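Local coordinates for protein diguanylate cyclase (Pseudomonas aeruginosa, PDB 5M3C) that combines a GGDEF domain and an EAL domain in one chain, with calcium bound in both and guanosine-5'-triphosphate bound in the GGDEF part, at residues Q327-D332 with L348-I353; G35-I40 with E85-L90. All blocks are in the same frame, centred on the assembly; numbering follows the deposited sequence.

Contact 1. Residues Q327-D332 with L348-I353. With CA (calcium ion), chain H.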
ATOM      1  N   GLN B 327      -1.626 -15.869  21.516  1.00 69.74           N
ATOM      2  CA  GLN B 327      -2.722 -15.114  20.923  1.00 68.95           C
ATOM      3  C   GLN B 327      -2.195 -14.053  19.963  1.00 67.90           C
ATOM      4  O   GLN B 327      -1.075 -13.561  20.118  1.00 68.21           O
ATOM      5  CB  GLN B 327      -3.583 -14.472  22.014  1.00 68.96           C
ATOM      6  CG  GLN B 327      -4.244 -15.486  22.934  1.00 69.03           C
ATOM      7  CD  GLN B 327      -5.345 -14.878  23.776  1.00 70.14           C
ATOM      8  OE1 GLN B 327      -5.278 -13.710  24.161  1.00 71.24           O
ATOM      9  NE2 GLN B 327      -6.370 -15.669  24.069  1.00 71.07           N
ATOM     10  N   LEU B 328      -3.008 -13.717  18.966  1.00 66.39           N
ATOM     11  CA  LEU B 328      -2.655 -12.687  17.997  1.00 64.66           C
ATOM     12  C   LEU B 328      -3.688 -11.575  17.992  1.00 63.87           C
ATOM     13  O   LEU B 328      -4.892 -11.827  18.075  1.00 65.56           O
ATOM     14  CB  LEU B 328      -2.540 -13.289  16.600  1.00 64.59           C
ATOM     15  CG  LEU B 328      -1.417 -14.307  16.416  1.00 64.95           C
ATOM     16  CD1 LEU B 328      -1.409 -14.809  14.981  1.00 65.45           C
ATOM     17  CD2 LEU B 328      -0.068 -13.706  16.784  1.00 64.43           C
ATOM     18  N   ALA B 329      -3.207 -10.340  17.889  1.00 62.63           N
ATOM     19  CA  ALA B 329      -4.078  -9.175  17.918  1.00 62.16           C
ATOM     20  C   ALA B 329      -3.670  -8.156  16.866  1.00 60.53           C
ATOM     21  O   ALA B 329      -2.485  -7.946  16.611  1.00 60.65           O
ATOM     22  CB  ALA B 329      -4.051  -8.533  19.297  1.00 62.28           C
ATOM     23  N   ILE B 330      -4.667  -7.528  16.257  1.00 59.41           N
ATOM     24  CA  ILE B 330      -4.426  -6.452  15.319  1.00 59.23           C
ATOM     25  C   ILE B 330      -4.539  -5.120  16.064  1.00 58.49           C
ATOM     26  O   ILE B 330      -5.569  -4.810  16.675  1.00 57.39           O
ATOM     27  CB  ILE B 330      -5.400  -6.519  14.126  1.00 60.10           C
ATOM     28  CG1 ILE B 330      -4.970  -5.558  13.020  1.00 61.35           C
ATOM     29  CG2 ILE B 330      -6.820  -6.216  14.565  1.00 61.04           C
ATOM     30  CD1 ILE B 330      -3.813  -6.077  12.199  1.00 62.27           C
ATOM     31  N   ASP B 331      -3.459  -4.348  16.016  1.00 58.91           N
ATOM     32  CA  ASP B 331      -3.341  -3.112  16.776  1.00 59.90           C
ATOM     33  C   ASP B 331      -3.624  -1.910  15.881  1.00 60.44           C
ATOM     34  O   ASP B 331      -3.444  -1.979  14.665  1.00 61.01           O
ATOM     35  CB  ASP B 331      -1.931  -3.003  17.361  1.00 60.46           C
ATOM     36  CG  ASP B 331      -1.876  -2.151  18.618  1.00 61.32           C
ATOM     37  OD1 ASP B 331      -2.927  -1.633  19.053  1.00 62.44           O
ATOM     38  OD2 ASP B 331      -0.769  -2.005  19.177  1.00 62.06           O
ATOM     39  N   ASP B 332      -4.066  -0.814  16.494  1.00 61.41           N
ATOM     40  CA  ASP B 332      -4.369   0.422  15.773  1.00 61.82           C
ATOM     41  C   ASP B 332      -5.263   0.155  14.566  1.00 63.01           C
ATOM     42  O   ASP B 332      -4.872   0.427  13.430  1.00 63.20           O
ATOM     43  CB  ASP B 332      -3.075   1.093  15.304  1.00 60.67           C
ATOM     44  CG  ASP B 332      -2.032   1.193  16.399  1.00 59.28           C
ATOM     45  OD1 ASP B 332      -2.380   1.611  17.521  1.00 59.95           O
ATOM     46  OD2 ASP B 332      -0.861   0.859  16.132  1.00 57.43           O
ATOM     47  N   LEU B 348      -6.555 -14.159  13.808  1.00 68.65           N
ATOM     48  CA  LEU B 348      -6.546 -13.176  14.880  1.00 67.66           C
ATOM     49  C   LEU B 348      -7.489 -13.596  15.996  1.00 66.75           C
ATOM     50  O   LEU B 348      -8.415 -14.372  15.778  1.00 68.77           O
ATOM     51  CB  LEU B 348      -6.965 -11.810  14.340  1.00 67.14           C
ATOM     52  CG  LEU B 348      -6.049 -11.246  13.255  1.00 67.06           C
ATOM     53  CD1 LEU B 348      -6.689 -10.043  12.581  1.00 67.17           C
ATOM     54  CD2 LEU B 348      -4.696 -10.885  13.846  1.00 67.22           C
ATOM     55  N   ASP B 349      -7.241 -13.080  17.194  1.00 65.27           N
ATOM     56  CA  ASP B 349      -8.132 -13.304  18.325  1.00 65.34           C
ATOM     57  C   ASP B 349      -8.698 -11.976  18.813  1.00 65.07           C
ATOM     58  O   ASP B 349      -9.853 -11.895  19.242  1.00 65.18           O
ATOM     59  CB  ASP B 349      -7.376 -13.993  19.463  1.00 65.95           C
ATOM     60  CG  ASP B 349      -6.820 -15.344  19.063  1.00 66.53           C
ATOM     61  OD1 ASP B 349      -7.617 -16.226  18.679  1.00 68.59           O
ATOM     62  OD2 ASP B 349      -5.588 -15.530  19.139  1.00 65.21           O
ATOM     63  N   ILE B 350      -7.876 -10.934  18.735  1.00 64.58           N
ATOM     64  CA  ILE B 350      -8.224  -9.628  19.280  1.00 64.22           C
ATOM     65  C   ILE B 350      -8.228  -8.558  18.190  1.00 62.77           C
ATOM     66  O   ILE B 350      -7.507  -8.665  17.202  1.00 62.40           O
ATOM     67  CB  ILE B 350      -7.220  -9.212  20.377  1.00 64.24           C
ATOM     68  CG1 ILE B 350      -7.074 -10.321  21.427  1.00 64.31           C
ATOM     69  CG2 ILE B 350      -7.637  -7.900  21.027  1.00 64.07           C
ATOM     70  CD1 ILE B 350      -8.330 -10.592  22.226  1.00 65.06           C
ATOM     71  N   LEU B 351      -9.047  -7.529  18.383  1.00 62.04           N
ATOM     72  CA  LEU B 351      -9.124  -6.402  17.458  1.00 62.76           C
ATOM     73  C   LEU B 351      -9.045  -5.111  18.271  1.00 63.76           C
ATOM     74  O   LEU B 351      -9.953  -4.801  19.044  1.00 64.55           O
ATOM     75  CB  LEU B 351     -10.436  -6.464  16.663  1.00 63.30           C
ATOM     76  CG  LEU B 351     -10.744  -5.438  15.560  1.00 62.67           C
ATOM     77  CD1 LEU B 351     -10.736  -4.007  16.079  1.00 62.27           C
ATOM     78  CD2 LEU B 351      -9.781  -5.584  14.397  1.00 62.19           C
ATOM     79  N   LYS B 352      -7.962  -4.357  18.102  1.00 63.55           N
ATOM     80  CA  LYS B 352      -7.765  -3.150  18.901  1.00 63.39           C
ATOM     81  C   LYS B 352      -8.146  -1.874  18.146  1.00 63.05           C
ATOM     82  O   LYS B 352      -7.512  -1.506  17.153  1.00 62.24           O
ATOM     83  CB  LYS B 352      -6.317  -3.070  19.383  1.00 64.15           C
ATOM     84  CG  LYS B 352      -5.813  -4.366  20.002  1.00 64.39           C
ATOM     85  CD  LYS B 352      -4.641  -4.128  20.940  1.00 64.68           C
ATOM     86  CE  LYS B 352      -5.091  -3.459  22.230  1.00 65.06           C
ATOM     87  NZ  LYS B 352      -3.988  -3.349  23.223  1.00 65.44           N
ATOM     88  N   ILE B 353      -9.182  -1.198  18.638  1.00 63.13           N
ATOM     89  CA  ILE B 353      -9.676   0.024  18.009  1.00 63.57           C
ATOM     90  C   ILE B 353      -8.710   1.177  18.260  1.00 65.13           C
ATOM     91  O   ILE B 353      -8.388   1.481  19.406  1.00 67.51           O
ATOM     92  CB  ILE B 353     -11.062   0.424  18.550  1.00 62.32           C
ATOM     93  CG1 ILE B 353     -12.022  -0.768  18.496  1.00 62.21           C
ATOM     94  CG2 ILE B 353     -11.616   1.602  17.759  1.00 61.74           C
ATOM     95  CD1 ILE B 353     -13.408  -0.469  19.026  1.00 62.51           C
TER
HETATM   96 CA    CA H1302      -0.304  -2.039  21.535  1.00 57.72          CA
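The carboxylate of Asp349 reaches across to the backbone of Leu328. Leu328 N donates a hydrogen bond to Asp349 OD2 (3.2 Å), met on the anti side of the carboxylate, 19° out of its plane. The same OD2 also makes a salt bridge to Lys322 on helix 312-324. Leu328 O takes two donors in return, Asp349 N at 2.8 Å and Ile350 N at 3.2 Å. Beyond this, Ile330 N bonds to Ile350 O, and Lys352 N bonds to Ile330 O. The strands are parallel neighbours in the barrel-like sheet of the EAL domain. Helix 340-345 lies between them in the chain, as in a beta-alpha-beta crossover of TIM-barrel type. On one face Ala329 and Ile350 meet CB to CB. Ile330 and Leu351 project from the other, though their close approach is doubtful. Leu348 CD1 packs there, 4.1 Å from Ile330 CB. Near the metal, the alkyl chain of Lys352 crosses Asp331, with CD 3.6 Å from Asp331 OD1. Lys352 NZ goes on to a salt bridge with Glu301 and a hydrogen bond with Gln408. With CG anti to the backbone N (chi1 -154°), the carboxylate of Asp331 sits where OD2 binds the calcium ion at 2.4 Å. Glu210, Asn269 and Glu301 also bind this ion. Asp331 OD1 turns to Asp332 N and accepts it at 2.9 Å, from 40° above the carboxylate plane.

Contact 2. Residues G35-I40 with E85-L90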
ATOM      1  N   GLY B  35      31.116  30.203  -2.708  1.00 62.17           N
ATOM      2  CA  GLY B  35      31.586  28.884  -3.111  1.00 58.45           C
ATOM      3  C   GLY B  35      30.831  27.789  -2.389  1.00 55.00           C
ATOM      4  O   GLY B  35      29.905  28.063  -1.630  1.00 54.72           O
ATOM      5  N   ALA B  36      31.230  26.545  -2.616  1.00 51.63           N
ATOM      6  CA  ALA B  36      30.511  25.419  -2.037  1.00 49.06           C
ATOM      7  C   ALA B  36      31.409  24.229  -1.737  1.00 46.82           C
ATOM      8  O   ALA B  36      32.349  23.936  -2.471  1.00 46.04           O
ATOM      9  CB  ALA B  36      29.383  24.994  -2.962  1.00 49.36           C
ATOM     10  N   VAL B  37      31.098  23.552  -0.639  1.00 45.45           N
ATOM     11  CA  VAL B  37      31.711  22.283  -0.294  1.00 44.24           C
ATOM     12  C   VAL B  37      30.601  21.248  -0.193  1.00 43.23           C
ATOM     13  O   VAL B  37      29.628  21.448   0.538  1.00 43.60           O
ATOM     14  CB  VAL B  37      32.448  22.355   1.053  1.00 43.96           C
ATOM     15  CG1 VAL B  37      32.981  20.983   1.436  1.00 43.79           C
ATOM     16  CG2 VAL B  37      33.577  23.372   0.986  1.00 44.25           C
ATOM     17  N   LEU B  38      30.741  20.156  -0.938  1.00 42.43           N
ATOM     18  CA  LEU B  38      29.727  19.106  -0.965  1.00 42.26           C
ATOM     19  C   LEU B  38      30.248  17.825  -0.331  1.00 41.89           C
ATOM     20  O   LEU B  38      31.325  17.345  -0.678  1.00 42.06           O
ATOM     21  CB  LEU B  38      29.275  18.824  -2.402  1.00 42.85           C
ATOM     22  CG  LEU B  38      28.246  19.796  -2.991  1.00 43.58           C
ATOM     23  CD1 LEU B  38      28.758  21.228  -2.950  1.00 44.36           C
ATOM     24  CD2 LEU B  38      27.880  19.412  -4.416  1.00 43.21           C
ATOM     25  N   PHE B  39      29.467  17.277   0.597  1.00 42.04           N
ATOM     26  CA  PHE B  39      29.808  16.032   1.279  1.00 41.87           C
ATOM     27  C   PHE B  39      28.938  14.893   0.763  1.00 41.80           C
ATOM     28  O   PHE B  39      27.710  14.936   0.893  1.00 41.46           O
ATOM     29  CB  PHE B  39      29.596  16.188   2.783  1.00 42.06           C
ATOM     30  CG  PHE B  39      30.411  15.240   3.610  1.00 41.63           C
ATOM     31  CD1 PHE B  39      30.141  13.885   3.600  1.00 41.41           C
ATOM     32  CD2 PHE B  39      31.444  15.708   4.403  1.00 41.63           C
ATOM     33  CE1 PHE B  39      30.890  13.011   4.362  1.00 41.77           C
ATOM     34  CE2 PHE B  39      32.198  14.840   5.167  1.00 41.71           C
ATOM     35  CZ  PHE B  39      31.921  13.488   5.148  1.00 41.66           C
ATOM     36  N   ILE B  40      29.575  13.877   0.186  1.00 42.48           N
ATOM     37  CA  ILE B  40      28.850  12.755  -0.412  1.00 44.01           C
ATOM     38  C   ILE B  40      29.197  11.424   0.247  1.00 44.69           C
ATOM     39  O   ILE B  40      30.335  10.974   0.182  1.00 45.29           O
ATOM     40  CB  ILE B  40      29.154  12.623  -1.913  1.00 44.24           C
ATOM     41  CG1 ILE B  40      28.688  13.875  -2.662  1.00 44.60           C
ATOM     42  CG2 ILE B  40      28.489  11.374  -2.473  1.00 43.67           C
ATOM     43  CD1 ILE B  40      28.986  13.846  -4.146  1.00 44.99           C
ATOM     44  N   GLU B  85      33.203   7.879   1.740  1.00 42.46           N
ATOM     45  CA  GLU B  85      32.864   9.296   1.764  1.00 42.72           C
ATOM     46  C   GLU B  85      33.745  10.090   0.811  1.00 43.11           C
ATOM     47  O   GLU B  85      34.972   9.991   0.852  1.00 42.64           O
ATOM     48  CB  GLU B  85      32.999   9.856   3.181  1.00 42.90           C
ATOM     49  CG  GLU B  85      31.903   9.409   4.134  1.00 42.70           C
ATOM     50  CD  GLU B  85      32.120   9.914   5.546  1.00 42.33           C
ATOM     51  OE1 GLU B  85      33.293  10.001   5.967  1.00 42.42           O
ATOM     52  OE2 GLU B  85      31.121  10.216   6.232  1.00 41.81           O
ATOM     53  N   PHE B  86      33.101  10.872  -0.052  1.00 43.56           N
ATOM     54  CA  PHE B  86      33.792  11.763  -0.972  1.00 44.05           C
ATOM     55  C   PHE B  86      33.433  13.197  -0.627  1.00 43.90           C
ATOM     56  O   PHE B  86      32.336  13.473  -0.135  1.00 44.29           O
ATOM     57  CB  PHE B  86      33.387  11.468  -2.414  1.00 44.75           C
ATOM     58  CG  PHE B  86      33.642  10.052  -2.835  1.00 45.58           C
ATOM     59  CD1 PHE B  86      32.710   9.062  -2.573  1.00 45.92           C
ATOM     60  CD2 PHE B  86      34.815   9.709  -3.487  1.00 46.07           C
ATOM     61  CE1 PHE B  86      32.942   7.755  -2.955  1.00 46.27           C
ATOM     62  CE2 PHE B  86      35.054   8.404  -3.871  1.00 46.47           C
ATOM     63  CZ  PHE B  86      34.116   7.423  -3.604  1.00 46.47           C
ATOM     64  N   ILE B  87      34.361  14.109  -0.886  1.00 43.95           N
ATOM     65  CA  ILE B  87      34.134  15.519  -0.618  1.00 43.86           C
ATOM     66  C   ILE B  87      34.515  16.335  -1.841  1.00 43.94           C
ATOM     67  O   ILE B  87      35.474  16.013  -2.545  1.00 44.59           O
ATOM     68  CB  ILE B  87      34.913  15.988   0.625  1.00 43.81           C
ATOM     69  CG1 ILE B  87      34.338  17.313   1.131  1.00 44.26           C
ATOM     70  CG2 ILE B  87      36.401  16.098   0.322  1.00 43.70           C
ATOM     71  CD1 ILE B  87      34.580  17.556   2.605  1.00 44.56           C
ATOM     72  N   ILE B  88      33.747  17.389  -2.093  1.00 44.57           N
ATOM     73  CA  ILE B  88      33.869  18.151  -3.326  1.00 45.90           C
ATOM     74  C   ILE B  88      33.916  19.647  -3.056  1.00 46.42           C
ATOM     75  O   ILE B  88      33.281  20.140  -2.124  1.00 45.93           O
ATOM     76  CB  ILE B  88      32.690  17.848  -4.268  1.00 46.94           C
ATOM     77  CG1 ILE B  88      32.687  16.366  -4.641  1.00 47.80           C
ATOM     78  CG2 ILE B  88      32.768  18.701  -5.525  1.00 47.27           C
ATOM     79  CD1 ILE B  88      31.425  15.917  -5.343  1.00 48.25           C
ATOM     80  N   LEU B  89      34.668  20.363  -3.888  1.00 47.70           N
ATOM     81  CA  LEU B  89      34.844  21.800  -3.738  1.00 48.58           C
ATOM     82  C   LEU B  89      34.467  22.504  -5.038  1.00 49.35           C
ATOM     83  O   LEU B  89      34.887  22.097  -6.120  1.00 48.37           O
ATOM     84  CB  LEU B  89      36.296  22.104  -3.342  1.00 48.82           C
ATOM     85  CG  LEU B  89      36.762  23.536  -3.033  1.00 49.14           C
ATOM     86  CD1 LEU B  89      37.430  24.165  -4.247  1.00 50.30           C
ATOM     87  CD2 LEU B  89      35.643  24.425  -2.511  1.00 49.07           C
ATOM     88  N   LEU B  90      33.648  23.542  -4.918  1.00 51.44           N
ATOM     89  CA  LEU B  90      33.267  24.378  -6.050  1.00 53.47           C
ATOM     90  C   LEU B  90      33.744  25.800  -5.773  1.00 56.04           C
ATOM     91  O   LEU B  90      33.054  26.577  -5.107  1.00 55.83           O
ATOM     92  CB  LEU B  90      31.752  24.338  -6.258  1.00 53.59           C
ATOM     93  CG  LEU B  90      31.140  22.937  -6.374  1.00 53.30           C
ATOM     94  CD1 LEU B  90      29.625  23.026  -6.448  1.00 53.38           C
ATOM     95  CD2 LEU B  90      31.686  22.185  -7.579  1.00 52.95           C
TER
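Phe39 CG is anti to its backbone N (chi1 -156°), while Glu85 CG lies beside its own N (chi1 -73°). These turns bring the edge of the Phe39 ring to the end of Glu85. Glu85 OE2 is 3.4 Å from Phe39 CE1, near the ring plane, and the carboxylate is turned 80° from the ring. Further along the same face, Ile87 CD1 comes to 4.1 Å from Phe39 CD2. Ile87 CG1 packs on Val37 CG1 at 3.9 Å, and Val37 CG2 meets Leu89 CD2 at 4.2 Å. Helix 139-155 packs on this face, with Met150 on Phe39 and Glu85 and Val143 on Ile87.

The opposite face carries Ala36, Leu38, Ile40, Phe86, Ile88 and Leu90. Leu38 CD1 meets Leu90 CD1 at 4.0 Å, and Ile40 CD1 meets Ile88 CD1. Helix 96-108 packs there, with Leu106 on Leu38 and Ile88.

Six backbone bonds join the antiparallel strands. They come in reciprocal pairs at Ala36 with Leu90, Leu38 with Ile88 and Ile40 with Phe86. Leu38 N to Ile88 O, for example, is 2.8 Å. Glu85 and Phe86 end the sequence motif that names the GGDEF domain. Asp41 follows Ile40 and Asp84 precedes Glu85, and both bind calcium. Antiparallel pairing therefore sets the two metal ligands at the same end of the strand pair. There the contact changes from apolar packing to acidic groups, with Glu85 OE2 close to Asp41 OD2. Acidic groups this close would tend to repel each other, and the weakly positive C-H edge of Phe39 may ease this a little.

Overall arrangement
Both contacts are buried strand pairs, and each leads to a calcium site. They share no elements. Contact 2 lies in the GGDEF domain and contact 1 in the EAL domain. Their centres are about 50 Å apart, on opposite sides of the chain's centre, and their nearest atoms are about 35 Å apart. Contact 2 closes before contact 1 opens along the chain. Contact 2 is antiparallel and mostly apolar on both faces, with its acidic end near the metal. Contact 1 is parallel and more polar. It uses a carboxylate to bond a backbone amide, and one of its own residues binds calcium. In contact 2, Asp41, on strand 35-43, and Asp84 lie just beyond the pairs.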